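Local coordinates for SnoaL-like domain-containing protein (Burkholderia xenovorans LB400, PDB 3EN8) that is of unknown function but belongs to the NTF2-like, SnoaL-type family, binds calcium, and forms a symmetric pair of chains in the crystal, at the interface of chains A and B. Coordinates in Å, arbitrary orientation; residue numbers count along the deposited sequence, not the author numbering. Chains: chain A/B, uncharacterized NTF-2 like protein.

Contact 1: the interface of chains A and B. Residues chain A 45, 54, 57-58; chain B 119-120, 123-124.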
loop_
_atom_site.group_PDB
_atom_site.type_symbol
_atom_site.label_atom_id
_atom_site.label_comp_id
_atom_site.label_asym_id
_atom_site.label_seq_id
_atom_site.Cartn_x
_atom_site.Cartn_y
_atom_site.Cartn_z
ATOM N N ILE A 45 -8.910 -1.706 -14.579
ATOM C CA ILE A 45 -9.600 -2.871 -15.136
ATOM C C ILE A 45 -11.000 -2.881 -14.591
ATOM O O ILE A 45 -11.188 -2.741 -13.398
ATOM C CB ILE A 45 -8.868 -4.192 -14.769
ATOM C CG1 ILE A 45 -7.465 -4.201 -15.377
ATOM C CG2 ILE A 45 -9.667 -5.434 -15.218
ATOM C CD1 ILE A 45 -6.531 -5.252 -14.815
ATOM N N LEU A 54 -7.525 -11.400 -17.626
ATOM C CA LEU A 54 -6.264 -10.678 -17.815
ATOM C C LEU A 54 -5.195 -11.320 -16.943
ATOM O O LEU A 54 -4.088 -11.597 -17.405
ATOM C CB LEU A 54 -6.407 -9.178 -17.533
ATOM C CG LEU A 54 -7.157 -8.380 -18.603
ATOM C CD1 LEU A 54 -7.420 -6.934 -18.125
ATOM C CD2 LEU A 54 -6.416 -8.405 -19.968
ATOM N N HIS A 57 -4.027 -14.781 -18.063
ATOM C CA HIS A 57 -3.341 -14.711 -19.347
ATOM C C HIS A 57 -1.887 -14.404 -19.102
ATOM O O HIS A 57 -0.966 -15.060 -19.606
ATOM C CB HIS A 57 -3.930 -13.587 -20.208
ATOM C CG HIS A 57 -3.305 -13.485 -21.563
ATOM N ND1 HIS A 57 -2.388 -12.508 -21.891
ATOM C CD2 HIS A 57 -3.432 -14.266 -22.660
ATOM C CE1 HIS A 57 -1.996 -12.679 -23.142
ATOM N NE2 HIS A 57 -2.612 -13.740 -23.631
ATOM N N HIS A 58 -1.714 -13.339 -18.348
ATOM C CA HIS A 58 -0.387 -12.884 -17.936
ATOM C C HIS A 58 -0.438 -11.936 -16.745
ATOM O O HIS A 58 -1.197 -10.966 -16.762
ATOM C CB HIS A 58 0.318 -12.211 -19.111
ATOM C CG HIS A 58 1.688 -11.721 -18.776
ATOM N ND1 HIS A 58 2.828 -12.433 -19.082
ATOM C CD2 HIS A 58 2.101 -10.610 -18.120
ATOM C CE1 HIS A 58 3.885 -11.772 -18.648
ATOM N NE2 HIS A 58 3.472 -10.660 -18.064
ATOM N N TRP B 119 -0.417 -5.117 -24.637
ATOM C CA TRP B 119 -1.214 -6.324 -24.860
ATOM C C TRP B 119 -2.607 -6.236 -24.282
ATOM O O TRP B 119 -3.560 -6.794 -24.847
ATOM C CB TRP B 119 -0.505 -7.599 -24.356
ATOM C CG TRP B 119 -0.436 -7.799 -22.853
ATOM C CD1 TRP B 119 0.577 -7.403 -22.022
ATOM C CD2 TRP B 119 -1.379 -8.496 -22.022
ATOM N NE1 TRP B 119 0.314 -7.786 -20.735
ATOM C CE2 TRP B 119 -0.882 -8.455 -20.702
ATOM C CE3 TRP B 119 -2.599 -9.135 -22.262
ATOM C CZ2 TRP B 119 -1.560 -9.029 -19.624
ATOM C CZ3 TRP B 119 -3.276 -9.711 -21.181
ATOM C CH2 TRP B 119 -2.753 -9.648 -19.884
ATOM N N ARG B 120 -2.729 -5.532 -23.163
ATOM C CA ARG B 120 -4.009 -5.464 -22.435
ATOM C C ARG B 120 -4.708 -4.118 -22.617
ATOM O O ARG B 120 -5.708 -3.826 -21.990
ATOM C CB ARG B 120 -3.842 -5.805 -20.950
ATOM C CG ARG B 120 -2.852 -4.965 -20.170
ATOM C CD ARG B 120 -2.989 -5.249 -18.666
ATOM N NE ARG B 120 -2.165 -4.355 -17.871
ATOM C CZ ARG B 120 -1.213 -4.775 -17.045
ATOM N NH1 ARG B 120 -1.019 -6.070 -16.863
ATOM N NH2 ARG B 120 -0.475 -3.896 -16.380
ATOM N N TRP B 123 -8.350 -3.679 -23.045
ATOM C CA TRP B 123 -9.124 -4.191 -21.895
ATOM C C TRP B 123 -8.973 -3.340 -20.655
ATOM O O TRP B 123 -9.530 -3.640 -19.598
ATOM C CB TRP B 123 -8.761 -5.647 -21.586
ATOM C CG TRP B 123 -9.216 -6.553 -22.677
ATOM C CD1 TRP B 123 -10.504 -6.855 -23.004
ATOM C CD2 TRP B 123 -8.385 -7.262 -23.606
ATOM N NE1 TRP B 123 -10.533 -7.712 -24.092
ATOM C CE2 TRP B 123 -9.244 -7.978 -24.476
ATOM C CE3 TRP B 123 -7.004 -7.353 -23.795
ATOM C CZ2 TRP B 123 -8.759 -8.784 -25.512
ATOM C CZ3 TRP B 123 -6.525 -8.157 -24.813
ATOM C CH2 TRP B 123 -7.400 -8.861 -25.665
ATOM N N VAL B 124 -8.232 -2.258 -20.793
ATOM C CA VAL B 124 -8.078 -1.331 -19.686
ATOM C C VAL B 124 -8.484 0.091 -20.035
ATOM O O VAL B 124 -8.408 0.543 -21.173
ATOM C CB VAL B 124 -6.634 -1.332 -19.115
ATOM C CG1 VAL B 124 -6.155 -2.763 -18.890
ATOM C CG2 VAL B 124 -5.709 -0.575 -20.026
HETATM O O HOH W 1 -2.744 -8.544 -16.785
#

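Contact 2: the interface of chains A and B. Residues chain A 91, 111-114; chain B 39-40, 109-111.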
loop_
_atom_site.group_PDB
_atom_site.type_symbol
_atom_site.label_atom_id
_atom_site.label_comp_id
_atom_site.label_asym_id
_atom_site.label_seq_id
_atom_site.Cartn_x
_atom_site.Cartn_y
_atom_site.Cartn_z
ATOM N N TYR A 91 7.475 -6.853 -3.933
ATOM C CA TYR A 91 6.764 -6.462 -2.707
ATOM C C TYR A 91 5.495 -5.764 -3.142
ATOM O O TYR A 91 5.516 -4.641 -3.698
ATOM C CB TYR A 91 7.635 -5.533 -1.835
ATOM C CG TYR A 91 8.733 -6.224 -1.098
ATOM C CD1 TYR A 91 8.519 -6.770 0.158
ATOM C CD2 TYR A 91 10.010 -6.342 -1.667
ATOM C CE1 TYR A 91 9.545 -7.428 0.844
ATOM C CE2 TYR A 91 11.044 -6.990 -0.987
ATOM C CZ TYR A 91 10.806 -7.537 0.265
ATOM O OH TYR A 91 11.811 -8.189 0.951
ATOM N N SER A 111 6.218 -3.302 -6.007
ATOM C CA SER A 111 7.447 -2.591 -5.693
ATOM C C SER A 111 8.657 -3.529 -5.663
ATOM O O SER A 111 8.542 -4.733 -5.404
ATOM C CB SER A 111 7.278 -1.790 -4.385
ATOM O OG SER A 111 7.399 -2.592 -3.255
ATOM N N ASP A 112 9.812 -2.952 -5.967
ATOM C CA ASP A 112 11.076 -3.689 -5.933
ATOM C C ASP A 112 11.722 -3.679 -4.546
ATOM O O ASP A 112 11.545 -2.718 -3.780
ATOM C CB ASP A 112 12.079 -3.093 -6.919
ATOM C CG ASP A 112 11.660 -3.274 -8.347
ATOM O OD1 ASP A 112 11.491 -4.426 -8.779
ATOM O OD2 ASP A 112 11.513 -2.256 -9.040
ATOM N N PRO A 113 12.483 -4.735 -4.217
ATOM C CA PRO A 113 13.386 -4.647 -3.079
ATOM C C PRO A 113 14.351 -3.511 -3.296
ATOM O O PRO A 113 14.667 -3.169 -4.453
ATOM C CB PRO A 113 14.171 -5.975 -3.139
ATOM C CG PRO A 113 13.425 -6.830 -4.038
ATOM C CD PRO A 113 12.782 -5.931 -5.023
ATOM N N PHE A 114 14.829 -2.958 -2.192
ATOM C CA PHE A 114 16.018 -2.104 -2.209
ATOM C C PHE A 114 16.897 -2.382 -1.011
ATOM O O PHE A 114 16.446 -2.883 0.007
ATOM C CB PHE A 114 15.695 -0.604 -2.368
ATOM C CG PHE A 114 14.974 0.020 -1.201
ATOM C CD1 PHE A 114 15.680 0.471 -0.101
ATOM C CD2 PHE A 114 13.603 0.201 -1.226
ATOM C CE1 PHE A 114 15.038 1.051 0.953
ATOM C CE2 PHE A 114 12.956 0.797 -0.160
ATOM C CZ PHE A 114 13.677 1.198 0.934
ATOM N N PRO B 39 9.280 -2.371 4.197
ATOM C CA PRO B 39 9.420 -3.817 3.949
ATOM C C PRO B 39 10.335 -4.122 2.779
ATOM O O PRO B 39 10.909 -5.193 2.711
ATOM C CB PRO B 39 7.962 -4.261 3.715
ATOM C CG PRO B 39 7.182 -3.352 4.618
ATOM C CD PRO B 39 7.876 -1.994 4.433
ATOM N N GLN B 40 10.509 -3.169 1.881
ATOM C CA GLN B 40 11.299 -3.423 0.662
ATOM C C GLN B 40 12.752 -3.677 1.007
ATOM O O GLN B 40 13.503 -4.355 0.273
ATOM C CB GLN B 40 11.222 -2.262 -0.327
ATOM C CG GLN B 40 9.898 -2.143 -1.050
ATOM C CD GLN B 40 9.724 -0.760 -1.656
ATOM O OE1 GLN B 40 9.154 0.165 -1.042
ATOM N NE2 GLN B 40 10.230 -0.603 -2.850
ATOM N N TYR B 109 5.837 1.963 1.391
ATOM C CA TYR B 109 6.333 1.404 0.139
ATOM C C TYR B 109 6.546 2.517 -0.904
ATOM O O TYR B 109 5.731 3.418 -1.054
ATOM C CB TYR B 109 5.293 0.463 -0.425
ATOM C CG TYR B 109 5.137 -0.820 0.352
ATOM C CD1 TYR B 109 4.296 -0.901 1.420
ATOM C CD2 TYR B 109 5.896 -1.950 0.020
ATOM C CE1 TYR B 109 4.147 -2.086 2.143
ATOM C CE2 TYR B 109 5.733 -3.143 0.708
ATOM C CZ TYR B 109 4.882 -3.203 1.759
ATOM O OH TYR B 109 4.769 -4.369 2.433
ATOM N N PHE B 110 7.593 2.352 -1.663
ATOM C CA PHE B 110 8.039 3.329 -2.649
ATOM C C PHE B 110 8.216 2.616 -3.959
ATOM O O PHE B 110 9.101 1.784 -4.098
ATOM C CB PHE B 110 9.364 3.963 -2.215
ATOM C CG PHE B 110 9.344 4.526 -0.813
ATOM C CD1 PHE B 110 8.923 5.826 -0.589
ATOM C CD2 PHE B 110 9.753 3.751 0.280
ATOM C CE1 PHE B 110 8.914 6.357 0.696
ATOM C CE2 PHE B 110 9.727 4.290 1.585
ATOM C CZ PHE B 110 9.311 5.575 1.771
ATOM N N SER B 111 7.309 2.890 -4.886
ATOM C CA SER B 111 7.237 2.144 -6.132
ATOM C C SER B 111 7.500 3.037 -7.348
ATOM O O SER B 111 7.267 4.251 -7.327
ATOM C CB SER B 111 5.895 1.388 -6.223
ATOM O OG SER B 111 4.847 2.219 -6.607
HETATM O O HOH W 2 10.049 -0.132 -6.427
#

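Contact 1: the interface of chains A and B
B:Trp119 pushes the six-membered half of its indole against the end of helix 48-57 of chain A, and A:Leu54, A:His57 and A:His58 receive it. This is the tight part of the contact. A:Leu54 sends CD2 to the outer corner of the indole, 3.6 Å from B:Trp119 CZ3. The backbone carbonyl of the same leucine lies in the ring plane at the indole's edge, with A:Leu54 O 3.4 Å from B:Trp119 CH2. A:His57 brings the ND1-CE1 side of its tilted imidazole over one indole face, CE1 resting 3.7 Å from B:Trp119 CE3; the still shorter approach of its ND1 is doubtful. CB of A:His58 adds to this same face. The opposite face is filled from within chain B by CB of B:Arg120, which sits over the ring centre, so the indole is sandwiched between histidine groups of chain A and a side chain of its own chain. CG of B:Trp119 lies between its backbone N and carbonyl carbon (chi1 73°), a position that swings the ring out from the 3-10 helix 118-123 toward chain A. The other methyl of A:Leu54, CD1, meets CB of B:Trp123 at 3.9 Å.

Packing is looser at the two ends. A:Ile45 and B:Val124 form an antiparallel beta bridge, yet their side chains merely brush, CG1 to CG1 at 4.0 Å. On the wetter side, B:Arg120 runs extended to NE and puts its guanidinium near the indole without bonding chain A directly. Instead NH1 of B:Arg120 bonds water 1 at 3.0 Å, a bent link with 135° at the hydrogen, and the water lies 2.9 Å from O of A:His58; its approach to O of A:Leu54 is weak. The patch anchors the C-terminal tail of chain B on the body of chain A, a largely apolar fastening that likely stabilises the pair.

Contact 2: the interface of chains A and B
B:Gln40 reaches across to the segment A:Ser111 to A:Phe114 and bonds it through both its side chain and its backbone. NE2 of its carboxamide donates to O of A:Asp112 at 2.7 Å, nearly straight at 169° and in the plane of both the amide and the carbonyl. In return, N of A:Phe114 donates to the backbone O of B:Gln40 at 3.1 Å; here the donor stands well above the carbonyl plane, off the lone pairs. The glutamine is also packed on several sides. The ring of A:Tyr91 offers a face to its backbone, and CA of B:Gln40 sits over the centre, 3.9 Å from the centroid, as a CH-pi contact. A:Phe114 comes at about a right angle, its CE2 3.5 Å from CB of B:Gln40, with the ring and amide planes 80° apart and the amide OE1 lying in plane at the ring's edge. A:Ser111 flanks the amide with CB and OG.

One layer out, chain B fixes the rotation of that amide. N of B:Phe110 donates to OE1 of B:Gln40 at 2.8 Å, while O of B:Phe110 accepts a second bond from NE2. The backbone of strand 105-111 thus tells the oxygen end from the nitrogen end and points an N-H at chain A. CG of B:Gln40 stands anti to its carbonyl carbon (chi1 -73°), and the chain beyond it is extended, which carries the amide between the two backbones. On chain A, OG of A:Ser111 donates to O of A:Tyr91, tying the serine to the neighbouring strand 88-99. B:Tyr109 adds its CE2 near CB of A:Tyr91. The serines of the two chains, A:Ser111 and B:Ser111, meet CB to CB at 3.9 Å. Beside them, water 2 takes the outer bridge: N of A:Asp112 bonds it at 2.9 Å, and the same water reaches O of B:Phe110.

The C-alpha centres of contact 1 and contact 2 lie about 24 Å apart, and the two share no residue; both recur with the chains exchanged. They are joined along the chain: strand 105-111, whose end meets its partner at contact 2, leads through a short linker to the 3-10 helix 118-123 and strand 124-126 that dock at contact 1. Each chain therefore passes the other at contact 2 and lays its tail on the partner at contact 1 or its twin. Such an exchange of tails suggests a genuine dimer, although the structure alone does not show that it persists in solution.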